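Long-range contacts in tRNA (cytosine(72)-C(5))-methyltransferase (Pyrococcus horikoshii, PDB 5ZVE), which uses S-adenosyl-L-methionine to methylate the C5 position of cytosine 72 in several tRNAs: residues Pro89-Asn94 against Pro110-Ala115; Ala105-Pro110 against Leu154-Thr159; Ile226-Ser231 against Lys251-Asp256; Cys323-Glu328 against Val361-Pro366; Glu329-Val334 against Pro354-Asn359. All coordinates share one frame; numbering follows the deposited sequence.

Contact 1. Residues Pro89-Asn94 against Pro110-Ala115; sequences PVVVAN and PGVLKA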
# COMPACT_ATOMS: atom_id res chain seq x y z
N PRO A 89 -4.40 32.12 -9.71
CA PRO A 89 -5.00 31.41 -10.84
C PRO A 89 -4.94 29.89 -10.62
O PRO A 89 -4.02 29.40 -9.99
CB PRO A 89 -4.14 31.84 -12.03
CG PRO A 89 -2.85 32.28 -11.44
CD PRO A 89 -3.19 32.87 -10.11
N VAL A 90 -5.92 29.17 -11.15
CA VAL A 90 -6.04 27.74 -10.86
C VAL A 90 -5.44 26.87 -11.97
O VAL A 90 -5.70 27.09 -13.15
CB VAL A 90 -7.53 27.35 -10.66
CG1 VAL A 90 -7.71 25.83 -10.64
CG2 VAL A 90 -8.08 27.99 -9.38
N VAL A 91 -4.63 25.90 -11.56
CA VAL A 91 -4.27 24.79 -12.43
C VAL A 91 -5.02 23.55 -11.96
O VAL A 91 -4.96 23.19 -10.78
CB VAL A 91 -2.75 24.50 -12.45
CG1 VAL A 91 -2.46 23.31 -13.34
CG2 VAL A 91 -1.98 25.72 -12.92
N VAL A 92 -5.73 22.90 -12.87
CA VAL A 92 -6.45 21.68 -12.53
C VAL A 92 -5.63 20.47 -12.95
O VAL A 92 -5.36 20.27 -14.13
CB VAL A 92 -7.83 21.63 -13.20
CG1 VAL A 92 -8.62 20.43 -12.68
CG2 VAL A 92 -8.60 22.92 -12.94
N ALA A 93 -5.24 19.66 -11.97
CA ALA A 93 -4.50 18.43 -12.23
C ALA A 93 -5.48 17.28 -12.33
O ALA A 93 -6.51 17.29 -11.66
CB ALA A 93 -3.48 18.17 -11.13
N ASN A 94 -5.19 16.29 -13.17
CA ASN A 94 -6.04 15.12 -13.22
C ASN A 94 -5.91 14.32 -11.93
O ASN A 94 -5.02 14.58 -11.12
CB ASN A 94 -5.74 14.25 -14.46
CG ASN A 94 -4.37 13.58 -14.41
OD1 ASN A 94 -3.98 12.96 -13.42
ND2 ASN A 94 -3.64 13.68 -15.52
N PRO A 110 1.66 16.31 -18.73
CA PRO A 110 0.57 15.33 -18.91
C PRO A 110 -0.35 15.22 -17.69
O PRO A 110 -1.45 14.68 -17.82
CB PRO A 110 1.32 14.01 -19.14
CG PRO A 110 2.71 14.24 -18.69
CD PRO A 110 2.98 15.69 -18.94
N GLY A 111 0.08 15.71 -16.54
CA GLY A 111 -0.74 15.67 -15.35
C GLY A 111 -1.73 16.82 -15.29
O GLY A 111 -2.56 16.88 -14.39
N VAL A 112 -1.65 17.72 -16.27
CA VAL A 112 -2.50 18.90 -16.29
C VAL A 112 -3.78 18.67 -17.10
O VAL A 112 -3.72 18.32 -18.28
CB VAL A 112 -1.76 20.12 -16.87
CG1 VAL A 112 -2.70 21.31 -17.03
CG2 VAL A 112 -0.57 20.49 -16.00
N LEU A 113 -4.92 18.88 -16.46
CA LEU A 113 -6.22 18.70 -17.10
C LEU A 113 -6.65 19.97 -17.83
O LEU A 113 -7.01 19.94 -19.01
CB LEU A 113 -7.26 18.29 -16.06
CG LEU A 113 -8.70 18.01 -16.51
CD1 LEU A 113 -8.75 16.79 -17.42
CD2 LEU A 113 -9.61 17.82 -15.30
N LYS A 114 -6.59 21.09 -17.12
CA LYS A 114 -6.93 22.39 -17.67
C LYS A 114 -6.43 23.46 -16.71
O LYS A 114 -6.04 23.15 -15.58
CB LYS A 114 -8.43 22.52 -17.91
CG LYS A 114 -9.28 22.29 -16.67
CD LYS A 114 -10.76 22.20 -17.01
CE LYS A 114 -11.59 22.01 -15.75
NZ LYS A 114 -13.03 21.79 -16.05
N ALA A 115 -6.44 24.72 -17.14
CA ALA A 115 -5.88 25.79 -16.32
C ALA A 115 -6.41 27.16 -16.69
O ALA A 115 -7.03 27.34 -17.74
CB ALA A 115 -4.36 25.77 -16.43

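Contact 2. Residues Ala105-Pro110 against Leu154-Thr159; sequences AMLYAP and LAVEVT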
# COMPACT_ATOMS: atom_id res chain seq x y z
N ALA A 105 4.98 15.80 -4.92
CA ALA A 105 5.47 15.70 -6.30
C ALA A 105 5.32 17.03 -7.02
O ALA A 105 4.45 17.83 -6.70
CB ALA A 105 4.73 14.61 -7.06
N MET A 106 6.19 17.25 -8.01
CA MET A 106 5.99 18.33 -8.96
C MET A 106 4.82 18.00 -9.87
O MET A 106 4.42 16.85 -9.96
CB MET A 106 7.25 18.54 -9.80
CG MET A 106 8.53 18.71 -9.00
SD MET A 106 8.53 20.24 -8.07
CE MET A 106 8.09 19.66 -6.43
N LEU A 107 4.28 19.01 -10.55
CA LEU A 107 3.23 18.76 -11.52
C LEU A 107 3.81 18.82 -12.93
O LEU A 107 4.37 19.84 -13.34
CB LEU A 107 2.09 19.75 -11.37
CG LEU A 107 0.94 19.57 -12.36
CD1 LEU A 107 0.33 18.18 -12.24
CD2 LEU A 107 -0.13 20.64 -12.18
N TYR A 108 3.68 17.73 -13.67
CA TYR A 108 4.17 17.67 -15.04
C TYR A 108 3.02 17.86 -16.02
O TYR A 108 1.86 17.67 -15.67
CB TYR A 108 4.91 16.36 -15.28
CG TYR A 108 6.08 16.19 -14.34
CD1 TYR A 108 7.29 16.81 -14.59
CD2 TYR A 108 5.96 15.43 -13.18
CE1 TYR A 108 8.36 16.67 -13.72
CE2 TYR A 108 7.02 15.29 -12.30
CZ TYR A 108 8.22 15.91 -12.58
OH TYR A 108 9.29 15.78 -11.72
N ALA A 109 3.36 18.23 -17.25
CA ALA A 109 2.37 18.64 -18.25
C ALA A 109 1.28 17.59 -18.52
O ALA A 109 0.10 17.94 -18.54
CB ALA A 109 3.07 19.02 -19.55
N PRO A 110 1.66 16.31 -18.73
CA PRO A 110 0.57 15.33 -18.91
C PRO A 110 -0.35 15.22 -17.69
O PRO A 110 -1.45 14.68 -17.82
CB PRO A 110 1.32 14.01 -19.14
CG PRO A 110 2.71 14.24 -18.69
CD PRO A 110 2.98 15.69 -18.94
N LEU A 154 8.19 19.94 -17.03
CA LEU A 154 7.70 20.48 -15.76
C LEU A 154 6.70 21.61 -15.98
O LEU A 154 7.02 22.61 -16.62
CB LEU A 154 8.88 20.96 -14.92
CG LEU A 154 8.58 21.58 -13.55
CD1 LEU A 154 7.78 20.62 -12.69
CD2 LEU A 154 9.89 21.96 -12.86
N ALA A 155 5.50 21.47 -15.42
CA ALA A 155 4.45 22.45 -15.61
C ALA A 155 4.34 23.40 -14.41
O ALA A 155 4.29 24.62 -14.57
CB ALA A 155 3.11 21.76 -15.86
N VAL A 156 4.30 22.83 -13.22
CA VAL A 156 4.31 23.64 -12.01
C VAL A 156 5.33 23.09 -11.03
O VAL A 156 5.28 21.92 -10.66
CB VAL A 156 2.93 23.69 -11.32
CG1 VAL A 156 2.99 24.55 -10.07
CG2 VAL A 156 1.87 24.21 -12.28
N GLU A 157 6.26 23.94 -10.61
CA GLU A 157 7.14 23.60 -9.51
C GLU A 157 6.37 23.79 -8.22
O GLU A 157 6.03 24.91 -7.85
CB GLU A 157 8.41 24.46 -9.53
CG GLU A 157 9.36 24.20 -8.38
CD GLU A 157 10.56 25.14 -8.39
OE1 GLU A 157 10.70 25.92 -9.36
OE2 GLU A 157 11.36 25.09 -7.44
N VAL A 158 6.08 22.68 -7.55
CA VAL A 158 5.26 22.71 -6.35
C VAL A 158 6.14 23.02 -5.14
O VAL A 158 6.86 22.17 -4.64
CB VAL A 158 4.49 21.38 -6.14
CG1 VAL A 158 3.61 21.44 -4.91
CG2 VAL A 158 3.65 21.07 -7.36
N THR A 159 6.06 24.27 -4.69
CA THR A 159 6.87 24.76 -3.59
C THR A 159 6.10 24.71 -2.27
O THR A 159 6.68 24.85 -1.20
CB THR A 159 7.32 26.20 -3.84
OG1 THR A 159 6.16 27.02 -4.06
CG2 THR A 159 8.22 26.27 -5.06

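Contact 3. Residues Ile226-Ser231 against Lys251-Asp256; sequences IAIDKS and KLVQMD. With SAH (S-adenosyl-L-homocysteine), chain C.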
# COMPACT_ATOMS: atom_id res chain seq x y z
N ILE A 226 7.15 -19.46 -4.96
CA ILE A 226 6.27 -19.45 -6.11
C ILE A 226 5.36 -18.25 -6.03
O ILE A 226 4.59 -18.11 -5.07
CB ILE A 226 5.44 -20.73 -6.20
CG1 ILE A 226 6.37 -21.94 -6.36
CG2 ILE A 226 4.46 -20.64 -7.36
CD1 ILE A 226 5.70 -23.24 -6.12
N ALA A 227 5.43 -17.38 -7.03
CA ALA A 227 4.68 -16.14 -7.01
C ALA A 227 3.68 -16.08 -8.15
O ALA A 227 4.04 -16.15 -9.33
CB ALA A 227 5.62 -14.95 -7.08
N ILE A 228 2.41 -15.94 -7.79
CA ILE A 228 1.32 -15.99 -8.76
C ILE A 228 0.67 -14.63 -8.95
O ILE A 228 0.45 -13.91 -7.98
CB ILE A 228 0.24 -17.00 -8.32
CG1 ILE A 228 0.86 -18.39 -8.12
CG2 ILE A 228 -0.91 -17.04 -9.30
CD1 ILE A 228 -0.09 -19.38 -7.52
N ASP A 229 0.36 -14.28 -10.19
CA ASP A 229 -0.49 -13.14 -10.47
C ASP A 229 -1.16 -13.29 -11.83
O ASP A 229 -0.61 -13.92 -12.73
CB ASP A 229 0.29 -11.83 -10.42
CG ASP A 229 -0.58 -10.65 -10.02
OD1 ASP A 229 -1.31 -10.13 -10.89
OD2 ASP A 229 -0.54 -10.25 -8.84
N LYS A 230 -2.35 -12.72 -11.97
CA LYS A 230 -3.10 -12.81 -13.22
C LYS A 230 -2.65 -11.75 -14.23
O LYS A 230 -2.76 -11.96 -15.44
CB LYS A 230 -4.60 -12.66 -12.96
CG LYS A 230 -5.47 -13.01 -14.15
CD LYS A 230 -6.94 -12.72 -13.87
CE LYS A 230 -7.18 -11.23 -13.65
NZ LYS A 230 -8.63 -10.90 -13.56
N SER A 231 -2.13 -10.64 -13.73
CA SER A 231 -1.79 -9.50 -14.58
C SER A 231 -0.38 -9.63 -15.13
O SER A 231 0.59 -9.73 -14.37
CB SER A 231 -1.94 -8.19 -13.81
OG SER A 231 -1.70 -7.07 -14.64
N LYS A 251 10.06 -17.88 -8.36
CA LYS A 251 9.54 -18.40 -9.62
C LYS A 251 8.18 -17.78 -9.93
O LYS A 251 7.21 -17.98 -9.19
CB LYS A 251 9.43 -19.93 -9.58
CG LYS A 251 8.75 -20.53 -10.80
CD LYS A 251 9.52 -20.25 -12.08
CE LYS A 251 9.10 -21.18 -13.21
NZ LYS A 251 7.62 -21.27 -13.34
N LEU A 252 8.12 -17.03 -11.02
CA LEU A 252 6.88 -16.38 -11.44
C LEU A 252 6.01 -17.30 -12.29
O LEU A 252 6.49 -17.92 -13.24
CB LEU A 252 7.18 -15.10 -12.23
CG LEU A 252 7.17 -13.77 -11.49
CD1 LEU A 252 7.99 -13.85 -10.23
CD2 LEU A 252 7.73 -12.69 -12.38
N VAL A 253 4.73 -17.38 -11.94
CA VAL A 253 3.77 -18.08 -12.77
C VAL A 253 2.53 -17.20 -12.96
O VAL A 253 1.96 -16.67 -11.99
CB VAL A 253 3.39 -19.47 -12.18
CG1 VAL A 253 4.59 -20.40 -12.19
CG2 VAL A 253 2.83 -19.34 -10.78
N GLN A 254 2.14 -17.01 -14.21
CA GLN A 254 0.95 -16.25 -14.55
C GLN A 254 -0.26 -17.17 -14.66
O GLN A 254 -0.24 -18.13 -15.43
CB GLN A 254 1.15 -15.50 -15.86
CG GLN A 254 -0.01 -14.61 -16.23
CD GLN A 254 0.19 -13.94 -17.57
OE1 GLN A 254 1.23 -14.09 -18.20
NE2 GLN A 254 -0.81 -13.18 -18.00
N MET A 255 -1.32 -16.85 -13.92
CA MET A 255 -2.51 -17.69 -13.85
C MET A 255 -3.57 -17.11 -12.93
O MET A 255 -3.28 -16.23 -12.11
CB MET A 255 -2.15 -19.10 -13.35
CG MET A 255 -1.98 -19.19 -11.85
SD MET A 255 -1.65 -20.84 -11.24
CE MET A 255 -3.23 -21.63 -11.51
N ASP A 256 -4.80 -17.59 -13.07
CA ASP A 256 -5.87 -17.30 -12.13
C ASP A 256 -5.62 -18.10 -10.85
O ASP A 256 -5.72 -19.32 -10.85
CB ASP A 256 -7.24 -17.63 -12.74
CG ASP A 256 -8.40 -17.35 -11.80
OD1 ASP A 256 -8.17 -16.81 -10.69
OD2 ASP A 256 -9.54 -17.68 -12.16
N SAH C . 0.97 -8.75 -2.63
CA SAH C . 1.37 -7.70 -3.57
CB SAH C . 0.19 -6.82 -3.96
CG SAH C . -1.15 -7.54 -4.17
SD SAH C . -2.33 -6.47 -5.02
C SAH C . 2.54 -6.86 -3.05
O SAH C . 2.89 -6.90 -1.87
OXT SAH C . 3.16 -6.11 -3.80
C5' SAH C . -3.42 -7.84 -5.49
C4' SAH C . -3.00 -8.58 -6.76
O4' SAH C . -3.90 -9.64 -7.02
C3' SAH C . -2.99 -7.72 -8.02
O3' SAH C . -1.67 -7.62 -8.50
C2' SAH C . -3.83 -8.47 -9.04
O2' SAH C . -3.14 -8.56 -10.26
C1' SAH C . -3.96 -9.84 -8.42
N9 SAH C . -5.19 -10.57 -8.81
C8 SAH C . -6.47 -10.09 -8.92
N7 SAH C . -7.28 -11.11 -9.30
C5 SAH C . -6.54 -12.23 -9.43
C6 SAH C . -6.85 -13.53 -9.80
N6 SAH C . -8.10 -13.88 -10.10
N1 SAH C . -5.85 -14.48 -9.85
C2 SAH C . -4.55 -14.13 -9.54
N3 SAH C . -4.24 -12.83 -9.18
C4 SAH C . -5.22 -11.90 -9.13

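Contact 4. Residues Cys323-Glu328 against Val361-Pro366; sequences CTLSYE and VQRFYP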
# COMPACT_ATOMS: atom_id res chain seq x y z
N CYS A 323 -5.61 -4.61 2.52
CA CYS A 323 -5.50 -3.19 2.84
C CYS A 323 -6.88 -2.55 2.86
O CYS A 323 -7.09 -1.48 2.29
CB CYS A 323 -4.58 -2.47 1.85
SG CYS A 323 -5.13 -2.50 0.12
N THR A 324 -7.83 -3.22 3.51
CA THR A 324 -9.19 -2.72 3.58
C THR A 324 -9.72 -2.80 5.01
O THR A 324 -9.21 -3.56 5.83
CB THR A 324 -10.13 -3.49 2.63
OG1 THR A 324 -11.30 -2.71 2.38
CG2 THR A 324 -10.53 -4.83 3.23
N LEU A 325 -10.75 -2.02 5.30
CA LEU A 325 -11.29 -1.93 6.64
C LEU A 325 -12.54 -2.79 6.87
O LEU A 325 -12.92 -3.04 8.01
CB LEU A 325 -11.63 -0.48 6.96
CG LEU A 325 -10.44 0.48 6.94
CD1 LEU A 325 -10.93 1.91 6.82
CD2 LEU A 325 -9.63 0.30 8.21
N SER A 326 -13.17 -3.25 5.79
CA SER A 326 -14.49 -3.88 5.89
C SER A 326 -14.47 -5.14 6.75
O SER A 326 -13.46 -5.84 6.84
CB SER A 326 -15.03 -4.23 4.50
OG SER A 326 -14.42 -5.40 3.99
N TYR A 327 -15.59 -5.40 7.41
CA TYR A 327 -15.74 -6.61 8.19
C TYR A 327 -15.78 -7.83 7.27
O TYR A 327 -15.08 -8.82 7.51
CB TYR A 327 -17.01 -6.57 9.05
CG TYR A 327 -17.13 -7.76 9.96
CD1 TYR A 327 -16.57 -7.76 11.23
CD2 TYR A 327 -17.80 -8.91 9.55
CE1 TYR A 327 -16.67 -8.86 12.06
CE2 TYR A 327 -17.91 -10.01 10.37
CZ TYR A 327 -17.34 -9.98 11.63
OH TYR A 327 -17.45 -11.08 12.45
N GLU A 328 -16.62 -7.75 6.23
CA GLU A 328 -16.89 -8.90 5.36
C GLU A 328 -15.63 -9.46 4.70
O GLU A 328 -15.47 -10.67 4.60
CB GLU A 328 -17.91 -8.51 4.28
CG GLU A 328 -19.33 -8.25 4.76
CD GLU A 328 -19.52 -6.86 5.34
OE1 GLU A 328 -18.54 -6.08 5.35
OE2 GLU A 328 -20.65 -6.54 5.77
N VAL A 361 -6.36 -12.12 15.28
CA VAL A 361 -6.07 -11.35 14.07
C VAL A 361 -5.62 -9.94 14.42
O VAL A 361 -5.91 -9.44 15.51
CB VAL A 361 -7.28 -11.27 13.12
CG1 VAL A 361 -7.60 -12.65 12.57
CG2 VAL A 361 -8.49 -10.66 13.82
N GLN A 362 -4.93 -9.30 13.49
CA GLN A 362 -4.30 -8.02 13.78
C GLN A 362 -4.76 -6.94 12.81
O GLN A 362 -4.59 -7.07 11.60
CB GLN A 362 -2.78 -8.16 13.74
CG GLN A 362 -2.03 -6.91 14.18
CD GLN A 362 -0.53 -7.12 14.26
OE1 GLN A 362 0.18 -6.25 14.75
NE2 GLN A 362 -0.06 -8.26 13.78
N ARG A 363 -5.33 -5.87 13.35
CA ARG A 363 -5.78 -4.75 12.53
C ARG A 363 -4.91 -3.53 12.73
O ARG A 363 -4.39 -3.29 13.82
CB ARG A 363 -7.24 -4.40 12.83
CG ARG A 363 -8.26 -5.07 11.92
CD ARG A 363 -9.66 -4.68 12.31
NE ARG A 363 -10.68 -5.19 11.39
CZ ARG A 363 -11.22 -4.47 10.41
NH1 ARG A 363 -10.83 -3.21 10.21
NH2 ARG A 363 -12.14 -5.01 9.63
N PHE A 364 -4.77 -2.75 11.66
CA PHE A 364 -4.09 -1.47 11.72
C PHE A 364 -5.07 -0.37 11.34
O PHE A 364 -5.87 -0.52 10.42
CB PHE A 364 -2.87 -1.45 10.80
CG PHE A 364 -1.74 -2.33 11.27
CD1 PHE A 364 -1.67 -3.66 10.89
CD2 PHE A 364 -0.74 -1.81 12.08
CE1 PHE A 364 -0.63 -4.47 11.32
CE2 PHE A 364 0.31 -2.61 12.52
CZ PHE A 364 0.36 -3.94 12.14
N TYR A 365 -5.02 0.73 12.09
CA TYR A 365 -5.87 1.88 11.85
C TYR A 365 -5.01 3.12 11.64
O TYR A 365 -3.98 3.27 12.29
CB TYR A 365 -6.82 2.11 13.02
CG TYR A 365 -7.83 1.00 13.22
CD1 TYR A 365 -9.00 0.96 12.47
CD2 TYR A 365 -7.63 0.01 14.17
CE1 TYR A 365 -9.93 -0.05 12.65
CE2 TYR A 365 -8.56 -1.01 14.36
CZ TYR A 365 -9.71 -1.02 13.60
OH TYR A 365 -10.64 -2.02 13.77
N PRO A 366 -5.44 4.01 10.73
CA PRO A 366 -4.65 5.22 10.44
C PRO A 366 -4.50 6.16 11.63
O PRO A 366 -3.43 6.76 11.81
CB PRO A 366 -5.43 5.89 9.30
CG PRO A 366 -6.82 5.37 9.42
CD PRO A 366 -6.67 3.96 9.93

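Contact 5. Residues Glu329-Val334 against Pro354-Asn359; sequences ENEGNV and PGIGMN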
# COMPACT_ATOMS: atom_id res chain seq x y z
N GLU A 329 -14.73 -8.58 4.26
CA GLU A 329 -13.51 -9.02 3.59
C GLU A 329 -12.47 -9.51 4.58
O GLU A 329 -11.48 -10.13 4.19
CB GLU A 329 -12.91 -7.89 2.75
CG GLU A 329 -13.79 -7.38 1.62
CD GLU A 329 -13.24 -6.12 0.98
OE1 GLU A 329 -12.28 -6.23 0.18
OE2 GLU A 329 -13.75 -5.02 1.28
N ASN A 330 -12.70 -9.24 5.86
CA ASN A 330 -11.70 -9.52 6.87
C ASN A 330 -12.15 -10.57 7.88
O ASN A 330 -12.00 -11.77 7.64
CB ASN A 330 -11.30 -8.23 7.57
CG ASN A 330 -10.56 -7.28 6.65
OD1 ASN A 330 -9.84 -7.73 5.75
ND2 ASN A 330 -10.74 -5.98 6.86
N GLU A 331 -12.69 -10.13 9.01
CA GLU A 331 -13.14 -11.07 10.04
C GLU A 331 -14.19 -12.04 9.48
O GLU A 331 -14.20 -13.22 9.83
CB GLU A 331 -13.69 -10.33 11.26
CG GLU A 331 -12.63 -9.67 12.13
CD GLU A 331 -12.27 -8.26 11.68
OE1 GLU A 331 -12.67 -7.87 10.55
OE2 GLU A 331 -11.60 -7.54 12.45
N GLY A 332 -15.05 -11.53 8.61
CA GLY A 332 -16.07 -12.35 7.99
C GLY A 332 -15.49 -13.50 7.17
O GLY A 332 -15.98 -14.62 7.24
N ASN A 333 -14.43 -13.21 6.42
CA ASN A 333 -13.79 -14.24 5.61
C ASN A 333 -12.88 -15.15 6.42
O ASN A 333 -12.53 -16.25 5.98
CB ASN A 333 -12.99 -13.60 4.47
CG ASN A 333 -13.80 -13.49 3.20
OD1 ASN A 333 -14.89 -14.07 3.09
ND2 ASN A 333 -13.27 -12.77 2.21
N VAL A 334 -12.48 -14.71 7.61
CA VAL A 334 -11.72 -15.60 8.47
C VAL A 334 -12.64 -16.65 9.10
O VAL A 334 -12.26 -17.82 9.21
CB VAL A 334 -10.96 -14.87 9.56
CG1 VAL A 334 -10.12 -15.87 10.33
CG2 VAL A 334 -10.06 -13.81 8.96
N PRO A 354 -6.55 -5.42 18.09
CA PRO A 354 -7.34 -6.64 17.90
C PRO A 354 -8.37 -6.47 16.79
O PRO A 354 -8.71 -5.34 16.44
CB PRO A 354 -8.04 -6.83 19.26
CG PRO A 354 -7.85 -5.54 20.01
CD PRO A 354 -6.60 -4.93 19.48
N GLY A 355 -8.85 -7.58 16.23
CA GLY A 355 -9.87 -7.54 15.21
C GLY A 355 -11.23 -7.25 15.82
O GLY A 355 -11.35 -7.12 17.03
N ILE A 356 -12.25 -7.15 14.97
CA ILE A 356 -13.60 -6.91 15.45
C ILE A 356 -14.23 -8.18 16.02
O ILE A 356 -14.56 -9.10 15.27
CB ILE A 356 -14.51 -6.36 14.33
CG1 ILE A 356 -13.78 -5.28 13.51
CG2 ILE A 356 -15.81 -5.85 14.91
CD1 ILE A 356 -13.60 -3.98 14.24
N GLY A 357 -14.39 -8.22 17.34
CA GLY A 357 -14.98 -9.37 18.01
C GLY A 357 -14.21 -10.64 17.72
O GLY A 357 -14.80 -11.71 17.52
N MET A 358 -12.89 -10.53 17.72
CA MET A 358 -12.05 -11.62 17.26
C MET A 358 -10.60 -11.43 17.69
O MET A 358 -10.03 -10.36 17.48
CB MET A 358 -12.14 -11.70 15.74
CG MET A 358 -11.42 -12.86 15.18
SD MET A 358 -11.85 -13.05 13.46
CE MET A 358 -10.60 -14.22 13.08
N ASN A 359 -10.00 -12.47 18.26
CA ASN A 359 -8.87 -12.30 19.18
C ASN A 359 -7.45 -12.30 18.61
O ASN A 359 -6.63 -11.49 19.03
CB ASN A 359 -8.96 -13.36 20.27
CG ASN A 359 -9.62 -12.84 21.53
OD1 ASN A 359 -9.43 -11.68 21.91
ND2 ASN A 359 -10.39 -13.70 22.19

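Contact 1. Residues Pro89-Asn94 against Pro110-Ala115
Val92 and Lys114 come side by side, pointing the same way, because of their first torsions: CG1 of Val92 is anti to its backbone N (chi1 -173°), and CG of Lys114 stands between its own backbone N and carbonyl carbon (chi1 57°). Lys114 CG thus lies 3.8 Å from Val92 CB and gives the valine an apolar neighbour, while the chain beyond runs on extended. The strands are antiparallel, and their register slips by one residue where Leu113 and Lys114 both face Val92, a classic beta bulge. Val92 N donates to Lys114 O at 2.7 Å. Val92 O takes a firm bond from Leu113 N, also 2.7 Å, and a weak one from Lys114 N at 3.3 Å, so a single carbonyl serves both bulge residues. Leu113 CD2 reaches Val92 CG1 at 3.8 Å. On the other face of the sheet Val91 CG2 meets Ala115 CB at 4.2 Å, and the small alanine fits beside the branched valine in this close pair. Past the bulge, Asn94 N donates a hydrogen bond to Gly111 O at 3.0 Å. Asparagine suits this place because its OD1 also caps the next helix through Ala97 N. The bulged antiparallel pair of strands 90-93 and 112-115 forms one margin of the mixed beta sheet of the PUA domain, a fold common among RNA-modifying enzymes.

Contact 2. Residues Ala105-Pro110 against Leu154-Thr159
A classic beta bulge sets both Ala155 and Val156 opposite Leu107, where the short strand 107-108 borders the PUA sheet. Leu107 O accepts from Ala155 N at 2.9 Å and from Val156 N at 3.0 Å, so two donors grip one oxygen. Leu107 N returns a bond to Val156 O at 3.1 Å. Here the two antiparallel strands join segments more than forty residues apart, and the sheet gains an edge strand whose Leu107 faces the domain interior against Ala97 and Val101 of helix 95-101. Leucine and valine suit that buried face: Leu107 CB and Val156 CB lie 4.0 Å apart. The unbranched chain of Met106 can fold over the neighbouring strand; bent at chi2 (-67°) and again at chi3, it brings SD within 3.5 Å of Val158 N, a weak hydrogen bond, and CE within 4.0 Å of Val158 CB. Leu154 CD1 touches both Met106 CB, at 3.6 Å, and Tyr108 CE1, at 4.1 Å. Glu157 turns away and forms a salt bridge with Arg141.

Contact 3. Residues Ile226-Ser231 against Lys251-Asp256
Ala227 and Val253 anchor the backbone bonding of two parallel strands: Ala227 N donates to Lys251 O at 2.9 Å, and Val253 N to Ala227 O at 3.0 Å. Further along, Met255 N reaches Asp229 O at 3.2 Å. Apolar packing lies on the face bearing Ile226, Ile228 and Val253, where branched residues fill the space; Ile228 CG1 and Val253 CG2 are tight at 3.4 Å, and Ile228 CG2 lies 3.5 Å from Met255 CG. Polar bonds meet the S-adenosylhomocysteine. Ribose O2' approaches Asp229 OD1 at 2.5 Å, a hydrogen bond so short that its exact length is doubtful. Through its anti lone pair OD1 also accepts from Ser231 N at 3.0 Å, closing an Asx turn. Asp229 OD2 accepts from Ala207 N. Asp256 OD1 takes the adenine N6 at 3.0 Å, while its OD2 forms a salt bridge with Arg258. Acidic acceptors at the end of one strand and just past the next in this beta-alpha-beta unit thus read out ribose and adenine, as expected of a class I methyltransferase.

Contact 4. Residues Cys323-Glu328 against Val361-Pro366
Leu325 and Tyr365 make the nearest backbone approach, yet their CA atoms stay 8.4 Å apart, so side chains must span the gap between the loop 323-328 and the strand 361-364. Arg363 does most of this. Its chain is extended from CG to NE, with CD anti to CA (chi2 179°), and carries the guanidinium to Leu325 O. NH2 donates to that oxygen at 2.7 Å and NH1 adds a weak bond at 3.0 Å, forming a fork on one acceptor. Leu325 O lies almost in the guanidinium plane, whereas NH2 stands 51° out of the carbonyl plane. The long, multiply donating arginine suits this buried site, since its NE is paired with Glu331. A methionine here would probably leave Leu325 O without these donors and Glu331 without its positive mate, so that one tie of the loop to the strand would be lost. Leu325 CD2 also approaches Tyr365 CD1, at 4.4 Å, while its branched end packs among Tyr13 and Phe17 of helix 7-17 and Ile25 and Leu29 of helix 19-29. The arrangement ties strand 361-364 of the methyltransferase domain to the loop that follows strand 316-322 and opens with Cys323, the predicted nucleophile of this RsmB/NOP family enzyme.

Contact 5. Residues Glu329-Val334 against Pro354-Asn359
Glu331, in the first turn of helix 331-339, reaches the turn 355-358 by bending at chi2 (88°), which swings CD out of the line of the chain. Its OE2 accepts from Ile356 N in a short, nearly straight bond of 2.6 Å, met from above the carboxylate plane. The same oxygen lies 3.3 Å from Gly355 CA, where a side chain would collide with it, so glycine fits. Glu331 CG rests 3.7 Å from Met358 SD. An alanine in place of Glu331 would probably leave Ile356 N and the charge of Arg363 without their acceptor and open a gap beside Met358 SD. One helical turn on, Val334 CG1 touches Met358 CE, delivered by the extended methionine chain, though their modelled separation is too short to take literally. Gly357, with positive phi, suits the third position of the type II turn. Glu331 and Val334 also meet Phe375 of strand 374-381, so the helix start packs on that strand as well as on the turn linking strands 353-355 and 361-364.

Overall arrangement
Contacts 1 and 2 belong to the PUA domain: their centres are about 10 Å apart, they share Pro110, and Val91 CG1 meets Leu107 CD2 at 3.7 Å. Contacts 3, 4 and 5 belong to the methyltransferase domain and reach one sheet. Contact 5 is nested in the loop closed by contact 4, with centres about 8 Å apart, and the salt bridge of Arg363 NE to Glu331 OE2, at 2.7 Å, joins them. Contact 3 supplies part of the pocket for S-adenosylhomocysteine, its centre about 26 Å from that of contact 4, where Cys323 lies. The PUA pair is remote from this site: the centres of contacts 1 and 3 are about 38 Å apart.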